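Serine/threonine-protein phosphatase 2A regulatory subunit B'' subunit alpha (Homo sapiens, PDB 4I5J) forms the calcium-binding EF-hand part of a B'' regulatory subunit of protein phosphatase 2A, which might modulate the substrate selectivity, activity and localization of the catalytic enzyme. Local coordinates at residues I265-D268 / T269-L273; Q135-L138 / S139-N142. One frame throughout, in Å; residues are numbered along the deposited sequence.

Interaction 1. Residues I265-D268 / T269-L273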
loop_
_atom_site.group_PDB
_atom_site.type_symbol
_atom_site.label_atom_id
_atom_site.label_comp_id
_atom_site.label_asym_id
_atom_site.label_seq_id
_atom_site.Cartn_x
_atom_site.Cartn_y
_atom_site.Cartn_z
ATOM N N ILE A 265 2.896 -12.677 8.546
ATOM C CA ILE A 265 3.967 -13.486 9.106
ATOM C C ILE A 265 4.829 -14.065 7.998
ATOM O O ILE A 265 6.060 -13.970 8.046
ATOM C CB ILE A 265 3.411 -14.607 9.976
ATOM C CG1 ILE A 265 2.749 -14.001 11.218
ATOM C CG2 ILE A 265 4.510 -15.549 10.382
ATOM C CD1 ILE A 265 2.212 -15.045 12.173
ATOM N N PHE A 266 4.171 -14.665 7.011
ATOM C CA PHE A 266 4.810 -15.152 5.785
ATOM C C PHE A 266 5.732 -14.071 5.208
ATOM O O PHE A 266 6.941 -14.265 5.062
ATOM C CB PHE A 266 3.706 -15.507 4.781
ATOM C CG PHE A 266 4.200 -16.097 3.477
ATOM C CD1 PHE A 266 4.507 -17.442 3.376
ATOM C CD2 PHE A 266 4.301 -15.314 2.345
ATOM C CE1 PHE A 266 4.931 -17.986 2.178
ATOM C CE2 PHE A 266 4.727 -15.858 1.142
ATOM C CZ PHE A 266 5.040 -17.184 1.060
ATOM N N TYR A 267 5.168 -12.900 4.949
ATOM C CA TYR A 267 5.940 -11.786 4.393
ATOM C C TYR A 267 7.168 -11.355 5.227
ATOM O O TYR A 267 8.268 -11.178 4.690
ATOM C CB TYR A 267 5.008 -10.590 4.118
ATOM C CG TYR A 267 4.017 -10.839 2.987
ATOM C CD1 TYR A 267 2.731 -10.326 3.038
ATOM C CD2 TYR A 267 4.382 -11.572 1.860
ATOM C CE1 TYR A 267 1.837 -10.535 2.018
ATOM C CE2 TYR A 267 3.486 -11.791 0.824
ATOM C CZ TYR A 267 2.214 -11.278 0.911
ATOM O OH TYR A 267 1.311 -11.476 -0.114
ATOM N N ASP A 268 6.990 -11.173 6.527
ATOM C CA ASP A 268 8.112 -10.825 7.405
ATOM C C ASP A 268 9.223 -11.859 7.324
ATOM O O ASP A 268 10.407 -11.529 7.264
ATOM C CB ASP A 268 7.640 -10.694 8.860
ATOM C CG ASP A 268 6.729 -9.500 9.073
ATOM O OD1 ASP A 268 6.811 -8.522 8.286
ATOM O OD2 ASP A 268 5.931 -9.542 10.033
ATOM N N THR A 269 8.817 -13.119 7.321
ATOM C CA THR A 269 9.737 -14.232 7.290
ATOM C C THR A 269 10.644 -14.134 6.066
ATOM O O THR A 269 11.812 -14.474 6.143
ATOM C CB THR A 269 8.945 -15.548 7.280
ATOM O OG1 THR A 269 8.174 -15.641 8.485
ATOM C CG2 THR A 269 9.854 -16.747 7.170
ATOM N N PHE A 270 10.120 -13.639 4.945
ATOM C CA PHE A 270 10.915 -13.537 3.709
ATOM C C PHE A 270 11.627 -12.225 3.429
ATOM O O PHE A 270 12.552 -12.191 2.601
ATOM C CB PHE A 270 10.092 -13.947 2.485
ATOM C CG PHE A 270 9.796 -15.414 2.444
ATOM C CD1 PHE A 270 8.523 -15.894 2.721
ATOM C CD2 PHE A 270 10.814 -16.323 2.182
ATOM C CE1 PHE A 270 8.268 -17.252 2.708
ATOM C CE2 PHE A 270 10.571 -17.678 2.182
ATOM C CZ PHE A 270 9.295 -18.149 2.438
ATOM N N PHE A 271 11.215 -11.137 4.077
ATOM C CA PHE A 271 11.863 -9.868 3.763
ATOM C C PHE A 271 11.871 -8.778 4.840
ATOM O O PHE A 271 12.272 -7.652 4.561
ATOM C CB PHE A 271 11.380 -9.314 2.415
ATOM C CG PHE A 271 9.906 -9.010 2.360
ATOM C CD1 PHE A 271 9.397 -7.874 2.973
ATOM C CD2 PHE A 271 9.041 -9.828 1.657
ATOM C CE1 PHE A 271 8.053 -7.578 2.908
ATOM C CE2 PHE A 271 7.695 -9.540 1.590
ATOM C CZ PHE A 271 7.200 -8.408 2.221
ATOM N N ASN A 272 11.449 -9.111 6.060
ATOM C CA ASN A 272 11.589 -8.198 7.208
ATOM C C ASN A 272 12.293 -8.951 8.348
ATOM O O ASN A 272 11.647 -9.484 9.257
ATOM C CB ASN A 272 10.227 -7.616 7.639
ATOM C CG ASN A 272 10.353 -6.445 8.634
ATOM O OD1 ASN A 272 11.161 -6.476 9.566
ATOM N ND2 ASN A 272 9.532 -5.414 8.438
ATOM N N LEU A 273 13.621 -9.016 8.263
ATOM C CA LEU A 273 14.434 -9.853 9.159
ATOM C C LEU A 273 14.188 -9.523 10.614
ATOM O O LEU A 273 14.147 -10.415 11.450
ATOM C CB LEU A 273 15.925 -9.676 8.854
ATOM C CG LEU A 273 16.946 -10.548 9.600
ATOM C CD1 LEU A 273 16.654 -12.032 9.385
ATOM C CD2 LEU A 273 18.377 -10.213 9.153
#

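Interaction 2. Residues Q135-L138 / S139-N142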
loop_
_atom_site.group_PDB
_atom_site.type_symbol
_atom_site.label_atom_id
_atom_site.label_comp_id
_atom_site.label_asym_id
_atom_site.label_seq_id
_atom_site.Cartn_x
_atom_site.Cartn_y
_atom_site.Cartn_z
ATOM N N GLN A 135 16.060 4.128 -4.253
ATOM C CA GLN A 135 16.091 2.766 -3.750
ATOM C C GLN A 135 16.963 2.658 -2.496
ATOM O O GLN A 135 16.577 2.022 -1.515
ATOM C CB GLN A 135 16.586 1.841 -4.862
ATOM C CG GLN A 135 16.490 0.407 -4.533
ATOM C CD GLN A 135 16.852 -0.476 -5.708
ATOM O OE1 GLN A 135 16.724 -0.067 -6.872
ATOM N NE2 GLN A 135 17.301 -1.696 -5.410
ATOM N N ALA A 136 18.123 3.312 -2.524
ATOM C CA ALA A 136 19.062 3.320 -1.402
ATOM C C ALA A 136 18.452 3.936 -0.157
ATOM O O ALA A 136 18.564 3.393 0.934
ATOM C CB ALA A 136 20.342 4.095 -1.776
ATOM N N ASP A 137 17.832 5.095 -0.315
ATOM C CA ASP A 137 17.162 5.714 0.814
ATOM C C ASP A 137 16.021 4.874 1.378
ATOM O O ASP A 137 15.917 4.718 2.599
ATOM C CB ASP A 137 16.724 7.134 0.477
ATOM C CG ASP A 137 17.921 8.067 0.270
ATOM O OD1 ASP A 137 18.978 7.840 0.916
ATOM O OD2 ASP A 137 17.821 8.996 -0.556
ATOM N N LEU A 138 15.194 4.297 0.508
ATOM C CA LEU A 138 14.098 3.473 0.997
ATOM C C LEU A 138 14.634 2.257 1.755
ATOM O O LEU A 138 14.025 1.805 2.716
ATOM C CB LEU A 138 13.182 3.035 -0.135
ATOM C CG LEU A 138 11.802 2.554 0.316
ATOM C CD1 LEU A 138 11.069 3.699 0.975
ATOM C CD2 LEU A 138 10.988 1.942 -0.850
ATOM N N SER A 139 15.793 1.755 1.338
ATOM C CA SER A 139 16.434 0.626 2.007
ATOM C C SER A 139 16.785 0.916 3.460
ATOM O O SER A 139 16.995 0.000 4.246
ATOM C CB SER A 139 17.687 0.214 1.241
ATOM O OG SER A 139 17.330 -0.439 0.035
ATOM N N ARG A 140 16.841 2.193 3.815
ATOM C CA ARG A 140 17.157 2.602 5.179
ATOM C C ARG A 140 15.931 2.970 6.005
ATOM O O ARG A 140 16.054 3.347 7.169
ATOM C CB ARG A 140 18.124 3.777 5.146
ATOM C CG ARG A 140 19.455 3.378 4.596
ATOM C CD ARG A 140 20.346 4.558 4.310
ATOM N NE ARG A 140 21.521 4.077 3.600
ATOM C CZ ARG A 140 21.773 4.295 2.313
ATOM N NH1 ARG A 140 20.960 5.036 1.575
ATOM N NH2 ARG A 140 22.865 3.787 1.768
ATOM N N TYR A 141 14.752 2.876 5.400
ATOM C CA TYR A 141 13.505 3.155 6.102
ATOM C C TYR A 141 13.382 2.192 7.261
ATOM O O TYR A 141 13.669 1.006 7.099
ATOM C CB TYR A 141 12.325 2.945 5.158
ATOM C CG TYR A 141 10.950 3.137 5.767
ATOM C CD1 TYR A 141 10.435 4.407 5.977
ATOM C CD2 TYR A 141 10.155 2.049 6.098
ATOM C CE1 TYR A 141 9.178 4.592 6.513
ATOM C CE2 TYR A 141 8.897 2.222 6.640
ATOM C CZ TYR A 141 8.412 3.500 6.842
ATOM O OH TYR A 141 7.160 3.703 7.374
ATOM N N ASN A 142 12.966 2.695 8.421
ATOM C CA ASN A 142 12.721 1.829 9.573
ATOM C C ASN A 142 13.930 0.948 9.875
ATOM O O ASN A 142 13.794 -0.267 10.068
ATOM C CB ASN A 142 11.488 0.948 9.325
ATOM C CG ASN A 142 10.321 1.303 10.227
ATOM O OD1 ASN A 142 9.587 2.261 9.969
ATOM N ND2 ASN A 142 10.137 0.520 11.285
#

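Interaction 1. Residues I265-D268 / T269-L273
Phe270 lies one turn beyond Phe266 on the helix 263-271, and their rings meet edge to face. Starting at the Phe270 CB, which only skirts the carbonyls of the preceding turn, CG sits 4.0 Å from Phe266 O and CD1 closes in on that same oxygen at 3.3 Å. The next atom, CE1, hangs over the Phe266 ring toward its rim, 3.5 Å from Phe266 CE1; the two planes stand 65° apart. With CG anti to the backbone N (chi1 -177°), the Phe266 ring lies where Phe270 can meet its face. A different contact joins Tyr267 and Phe271, whose side chains lie alongside one another. Their rings are slid apart and barely overlap, but Phe271 CZ comes within 3.6 Å of Tyr267 CB, and Tyr267 O rests above the centre of the Phe271 ring. On another side of the helix, Ile265 O is gripped twice by Thr269, through N at 3.0 Å and OG1 at 2.7 Å, the hydroxyl approaching from above the carbonyl plane. The bond gives the buried Thr269 hydroxyl a partner where the side chain packs on Leu236 and Met240. Trp195 meets both Tyr267 and Phe271, while Tyr216 and Met199 bear on Phe270. Asn272 N bonds Asp268 O (2.9 Å), and Asn272 OD1 bonds Lys275 N. An aromatic helix thus packs against both helices flanking the calcium-binding EF-hand loop, and is followed by Asn272, the N-cap of helix 273-277.

Interaction 2. Residues Q135-L138 / S139-N142
The chain leaves the short helix 135-138 through a type I beta turn from Leu138 to Tyr141, closed by Tyr141 N bonding Leu138 O at 3.0 Å, with Arg140 N on Asp137 O at 3.0 Å making a second i to i+3 link just before it. Ser139 folds its side chain back on the helix: OG reaches Gln135 O at 3.0 Å, and its own N reaches that oxygen too, the two donors coming from opposite faces of the carbonyl plane. Having OG beside the backbone N (chi1 -73°) is what brings the hydroxyl to the same acceptor. Arg140, extended from CG to NE, sends its guanidinium back over the turn of Ala136. NH1 lies 3.5 Å from Ala136 CB and forms a rather long salt bridge with Asp137 OD1, also 3.5 Å; the carboxylate meets the guanidinium at its edge, with the planes 60° apart. Tyr141 CB presses on Leu138 O at 3.2 Å, and its ring goes on to meet Phe179 edge to face, while Leu138 packs on Leu125 and Ile151. Asp137 N donates a hydrogen bond to Ser134 OG, at the end of strand 133-134. Helix 112-125, a loop, this strand and a curtailed following helix resemble an EF-hand, and pairing of strand 133-134 with strand 170-171 is consistent with the small sheet between the loops of an EF-hand pair.

Overall arrangement
Interaction 2 precedes interaction 1 along the chain, the first just after strand 133-134 and the second close to the C-terminal end of the model. Their centres are 17 Å apart and their nearest atoms about 7 Å, so they do not touch. A bridge nonetheless exists: Phe271, in interaction 1, makes a backbone hydrogen bond with Ser147, which lies in the loop that follows interaction 2. Interaction 1 stands nearer the metal, the Phe266 side chain lying about 11 Å from the bound calcium ion and that of Tyr267 about 9 Å from that of Asp200, a calcium ligand. Interaction 2 lies away from that site, against helices 112-125 and 173-184.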